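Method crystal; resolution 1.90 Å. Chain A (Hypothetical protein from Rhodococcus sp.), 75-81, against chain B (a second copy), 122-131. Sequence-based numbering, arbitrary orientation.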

ATOM      1  N   ARG A  75       7.635 -10.110  18.820  1.00 50.33           N
ATOM      2  CA  ARG A  75       8.813 -10.095  17.954  1.00 49.87           C
ATOM      3  C   ARG A  75       8.416 -10.188  16.484  1.00 49.34           C
ATOM      4  O   ARG A  75       7.459 -10.884  16.128  1.00 48.90           O
ATOM      5  N   LEU A  76       9.158  -9.478  15.639  1.00 48.33           N
ATOM      6  CA  LEU A  76       8.895  -9.444  14.211  1.00 47.99           C
ATOM      7  C   LEU A  76       9.957 -10.242  13.481  1.00 47.78           C
ATOM      8  O   LEU A  76      11.091 -10.316  13.939  1.00 47.61           O
ATOM      9  N   ILE A  77       9.577 -10.833  12.352  1.00 47.72           N
ATOM     10  CA  ILE A  77      10.502 -11.571  11.498  1.00 47.60           C
ATOM     11  C   ILE A  77      11.147 -10.597  10.496  1.00 47.54           C
ATOM     12  O   ILE A  77      10.451  -9.977   9.673  1.00 47.46           O
ATOM     13  N   ASP A  78      12.465 -10.439  10.571  1.00 46.87           N
ATOM     14  CA  ASP A  78      13.152  -9.574   9.619  1.00 46.81           C
ATOM     15  C   ASP A  78      13.589 -10.382   8.409  1.00 46.59           C
ATOM     16  O   ASP A  78      14.715 -10.897   8.355  1.00 46.41           O
HETATM   17  N   MSE A  79      12.681 -10.484   7.443  1.00 46.31           N
HETATM   18  CA  MSE A  79      12.883 -11.279   6.241  1.00 46.91           C
HETATM   19  C   MSE A  79      14.102 -10.866   5.431  1.00 46.24           C
HETATM   20  O   MSE A  79      14.742 -11.694   4.776  1.00 45.80           O
ATOM     21  N   TRP A  80      14.402  -9.575   5.471  1.00 46.38           N
ATOM     22  CA  TRP A  80      15.484  -9.007   4.667  1.00 46.25           C
ATOM     23  C   TRP A  80      16.848  -9.252   5.309  1.00 46.24           C
ATOM     24  O   TRP A  80      17.890  -9.020   4.685  1.00 46.31           O
ATOM     25  N   ASN A  81      16.822  -9.729   6.553  1.00 45.69           N
ATOM     26  CA  ASN A  81      18.026 -10.098   7.290  1.00 45.63           C
ATOM     27  C   ASN A  81      18.086 -11.622   7.509  1.00 44.98           C
ATOM     28  O   ASN A  81      18.770 -12.114   8.410  1.00 45.39           O
TER
ATOM     29  N   TYR B 122       2.309  -0.109   8.031  1.00 31.00           N
ATOM     30  CA  TYR B 122       3.218   0.170   6.887  1.00 31.64           C
ATOM     31  C   TYR B 122       4.625  -0.459   7.021  1.00 31.42           C
ATOM     32  O   TYR B 122       5.516  -0.243   6.164  1.00 31.75           O
ATOM     33  N   GLN B 123       4.787  -1.266   8.068  1.00 32.79           N
ATOM     34  CA  GLN B 123       6.085  -1.854   8.471  1.00 32.90           C
ATOM     35  C   GLN B 123       6.547  -2.985   7.556  1.00 33.24           C
ATOM     36  O   GLN B 123       5.751  -3.846   7.173  1.00 33.03           O
ATOM     37  N   GLY B 124       7.838  -2.953   7.209  1.00 33.63           N
ATOM     38  CA  GLY B 124       8.533  -4.085   6.543  1.00 33.84           C
ATOM     39  C   GLY B 124       9.628  -4.560   7.492  1.00 33.95           C
ATOM     40  O   GLY B 124       9.359  -5.335   8.393  1.00 34.75           O
ATOM     41  N   PRO B 125      10.860  -4.050   7.338  1.00 34.41           N
ATOM     42  CA  PRO B 125      11.873  -4.404   8.333  1.00 35.14           C
ATOM     43  C   PRO B 125      11.492  -3.803   9.693  1.00 35.43           C
ATOM     44  O   PRO B 125      10.905  -2.722   9.729  1.00 36.22           O
ATOM     45  N   PRO B 126      11.773  -4.505  10.806  1.00 35.90           N
ATOM     46  CA  PRO B 126      11.333  -3.946  12.106  1.00 35.84           C
ATOM     47  C   PRO B 126      11.675  -2.464  12.265  1.00 35.94           C
ATOM     48  O   PRO B 126      12.808  -2.050  11.993  1.00 35.66           O
ATOM     49  N   GLY B 127      10.664  -1.680  12.637  1.00 35.13           N
ATOM     50  CA  GLY B 127      10.816  -0.254  12.905  1.00 34.51           C
ATOM     51  C   GLY B 127      10.908   0.622  11.671  1.00 33.54           C
ATOM     52  O   GLY B 127      11.098   1.823  11.799  1.00 32.75           O
ATOM     53  N   HIS B 128      10.772   0.021  10.483  1.00 32.47           N
ATOM     54  CA  HIS B 128      10.968   0.730   9.232  1.00 33.12           C
ATOM     55  C   HIS B 128       9.842   0.475   8.237  1.00 32.38           C
ATOM     56  O   HIS B 128       9.096  -0.512   8.354  1.00 31.56           O
ATOM     57  N   VAL B 129       9.716   1.405   7.303  1.00 32.24           N
ATOM     58  CA  VAL B 129       8.665   1.392   6.309  1.00 31.87           C
ATOM     59  C   VAL B 129       9.002   0.310   5.310  1.00 32.53           C
ATOM     60  O   VAL B 129      10.148   0.220   4.840  1.00 33.75           O
ATOM     61  N   HIS B 130       8.016  -0.506   4.972  1.00 33.38           N
ATOM     62  CA  HIS B 130       8.175  -1.489   3.901  1.00 33.17           C
ATOM     63  C   HIS B 130       8.664  -0.821   2.599  1.00 32.89           C
ATOM     64  O   HIS B 130       8.082   0.168   2.140  1.00 33.14           O
ATOM     65  N   GLY B 131       9.713  -1.353   1.987  1.00 32.40           N
ATOM     66  CA  GLY B 131      10.234  -0.783   0.758  1.00 32.67           C
ATOM     67  C   GLY B 131       9.145  -0.623  -0.305  1.00 32.66           C
ATOM     68  O   GLY B 131       9.159   0.334  -1.085  1.00 32.66           O
TER

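The two stretches meet through side-chain packing, with no hydrogen bond passing between them, and three residues dominate the 369 Å² they bury: Trp A80, Pro B126 and Leu A76.

Trp A80 points toward chain B, with chi1 in the m well and chi2 at -87°. Its broad, rigid ring is buried, and it reaches the backbone where Gly B124 joins Pro B125: CZ3 of Trp A80 lies 3.4 Å from C of Gly B124. Glycine suits this close approach, because a CB there would sit only 3.4 Å from CH2 of Trp A80 and would also clash with CD of its own neighbour, Pro B125. The proline ring adds an apolar surface, its CG 3.8 Å from CE3 of Trp A80. Farther along, the edge of the indole meets the face of His B130, the planes at 89° and the centroids of the indole six-membered ring and the imidazole 5.3 Å apart. The imidazole also caps a helix backbone N just past the stretch and has a second hydrogen bond elsewhere in the structure.

At the other end, Leu A76 (m, t) also points toward its partner. Its CD1 packs 3.7 Å from CB of Pro B126, a compact apolar match, and also touches the side chain of Gln B123. Pro B126 points back toward chain A, and its CD lies 3.6 Å from CG of Asp A78.

Asp A78, chi1 t, stands sideways between these contacts. Its carboxylate lies against both prolines, OD1 of Asp A78 4.2 Å from CB of Pro B125, while the same OD1 accepts a weak hydrogen bond from N of Trp A80 at 3.3 Å. Across the contact, the prolines are held in a type II turn from Pro B125 to His B128, with ND1 of His B128 donating to O of Pro B126 at 2.8 Å. Ile A77, by contrast, points away.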

ATOM      1  CB  ARG A  75       9.747 -11.251  18.331  1.00 50.25           C
ATOM      2  CG  ARG A  75      11.019 -11.373  17.489  1.00 52.17           C
ATOM      3  CD  ARG A  75      11.470 -12.829  17.392  1.00 56.10           C
ATOM      4  NE  ARG A  75      10.374 -13.691  16.931  1.00 59.00           N
ATOM      5  CZ  ARG A  75      10.312 -14.280  15.736  1.00 59.91           C
ATOM      6  NH1 ARG A  75      11.300 -14.134  14.855  1.00 59.74           N
ATOM      7  NH2 ARG A  75       9.262 -15.036  15.430  1.00 59.89           N
ATOM      8  CB  LEU A  76       8.928  -8.007  13.709  1.00 47.90           C
ATOM      9  CG  LEU A  76       8.065  -6.979  14.448  1.00 47.60           C
ATOM     10  CD1 LEU A  76       8.617  -5.595  14.179  1.00 47.42           C
ATOM     11  CD2 LEU A  76       6.605  -7.078  14.047  1.00 47.55           C
ATOM     12  CB  ILE A  77       9.774 -12.717  10.734  1.00 47.90           C
ATOM     13  CG1 ILE A  77       8.852 -13.519  11.665  1.00 47.84           C
ATOM     14  CG2 ILE A  77      10.760 -13.607  10.005  1.00 48.16           C
ATOM     15  CD1 ILE A  77       9.435 -14.776  12.204  1.00 51.52           C
ATOM     16  CB  ASP A  78      14.340  -8.855  10.261  1.00 46.80           C
ATOM     17  CG  ASP A  78      14.932  -7.784   9.360  1.00 48.03           C
ATOM     18  OD1 ASP A  78      14.570  -7.703   8.162  1.00 49.95           O
ATOM     19  OD2 ASP A  78      15.775  -7.014   9.854  1.00 51.30           O
HETATM   20  CB  MSE A  79      11.661 -11.171   5.350  1.00 45.92           C
HETATM   21  CG  MSE A  79      11.725 -12.079   4.162  1.00 47.90           C
HETATM   22 SE   MSE A  79      10.027 -12.102   3.268  1.00 51.35          SE
HETATM   23  CE  MSE A  79       9.983 -10.263   2.632  1.00 47.17           C
ATOM     24  CB  TRP A  80      15.209  -7.522   4.407  1.00 46.43           C
ATOM     25  CG  TRP A  80      13.978  -7.340   3.552  1.00 46.13           C
ATOM     26  CD1 TRP A  80      13.924  -7.334   2.186  1.00 46.97           C
ATOM     27  CD2 TRP A  80      12.624  -7.199   4.007  1.00 46.26           C
ATOM     28  NE1 TRP A  80      12.623  -7.176   1.760  1.00 47.58           N
ATOM     29  CE2 TRP A  80      11.804  -7.093   2.859  1.00 47.21           C
ATOM     30  CE3 TRP A  80      12.023  -7.145   5.275  1.00 46.79           C
ATOM     31  CZ2 TRP A  80      10.414  -6.917   2.940  1.00 46.79           C
ATOM     32  CZ3 TRP A  80      10.642  -6.985   5.353  1.00 46.51           C
ATOM     33  CH2 TRP A  80       9.854  -6.876   4.192  1.00 46.33           C
ATOM     34  CB  ASN A  81      18.100  -9.314   8.619  1.00 45.90           C
ATOM     35  CG  ASN A  81      19.540  -9.173   9.163  1.00 48.27           C
ATOM     36  OD1 ASN A  81      19.737  -8.817  10.331  1.00 50.99           O
ATOM     37  ND2 ASN A  81      20.536  -9.441   8.324  1.00 47.38           N
TER
ATOM     38  CB  TYR B 122       3.300   1.705   6.661  1.00 29.81           C
ATOM     39  CG  TYR B 122       1.920   2.307   6.443  1.00 30.38           C
ATOM     40  CD1 TYR B 122       1.271   2.185   5.218  1.00 32.38           C
ATOM     41  CD2 TYR B 122       1.224   2.897   7.497  1.00 32.18           C
ATOM     42  CE1 TYR B 122      -0.018   2.719   5.014  1.00 31.17           C
ATOM     43  CE2 TYR B 122      -0.073   3.401   7.324  1.00 30.46           C
ATOM     44  CZ  TYR B 122      -0.677   3.306   6.087  1.00 30.33           C
ATOM     45  OH  TYR B 122      -1.931   3.820   5.916  1.00 31.05           O
ATOM     46  CB  GLN B 123       5.984  -2.384   9.891  1.00 33.32           C
ATOM     47  CG  GLN B 123       7.286  -2.950  10.538  1.00 32.63           C
ATOM     48  CD  GLN B 123       7.136  -3.077  12.059  1.00 33.21           C
ATOM     49  OE1 GLN B 123       6.125  -3.569  12.554  1.00 37.66           O
ATOM     50  NE2 GLN B 123       8.131  -2.627  12.796  1.00 31.60           N
ATOM     51  CB  PRO B 125      13.156  -3.770   7.769  1.00 34.91           C
ATOM     52  CG  PRO B 125      12.869  -3.572   6.281  1.00 34.97           C
ATOM     53  CD  PRO B 125      11.407  -3.158   6.298  1.00 34.45           C
ATOM     54  CB  PRO B 126      12.095  -4.794  13.127  1.00 36.50           C
ATOM     55  CG  PRO B 126      12.235  -6.126  12.446  1.00 36.82           C
ATOM     56  CD  PRO B 126      12.431  -5.819  10.968  1.00 35.49           C
ATOM     57  CB  HIS B 128      12.329   0.399   8.621  1.00 32.30           C
ATOM     58  CG  HIS B 128      13.477   0.841   9.487  1.00 34.60           C
ATOM     59  ND1 HIS B 128      13.878   0.144  10.603  1.00 35.49           N
ATOM     60  CD2 HIS B 128      14.254   1.948   9.438  1.00 35.15           C
ATOM     61  CE1 HIS B 128      14.875   0.785  11.189  1.00 35.82           C
ATOM     62  NE2 HIS B 128      15.126   1.882  10.498  1.00 35.50           N
ATOM     63  CB  VAL B 129       8.618   2.747   5.570  1.00 32.51           C
ATOM     64  CG1 VAL B 129       7.614   2.703   4.403  1.00 30.37           C
ATOM     65  CG2 VAL B 129       8.262   3.880   6.564  1.00 32.34           C
ATOM     66  CB  HIS B 130       6.835  -2.176   3.687  1.00 33.47           C
ATOM     67  CG  HIS B 130       6.915  -3.445   2.906  1.00 34.96           C
ATOM     68  ND1 HIS B 130       7.299  -3.482   1.584  1.00 35.64           N
ATOM     69  CD2 HIS B 130       6.624  -4.725   3.250  1.00 34.83           C
ATOM     70  CE1 HIS B 130       7.263  -4.729   1.152  1.00 35.41           C
ATOM     71  NE2 HIS B 130       6.848  -5.502   2.140  1.00 34.83           N
TER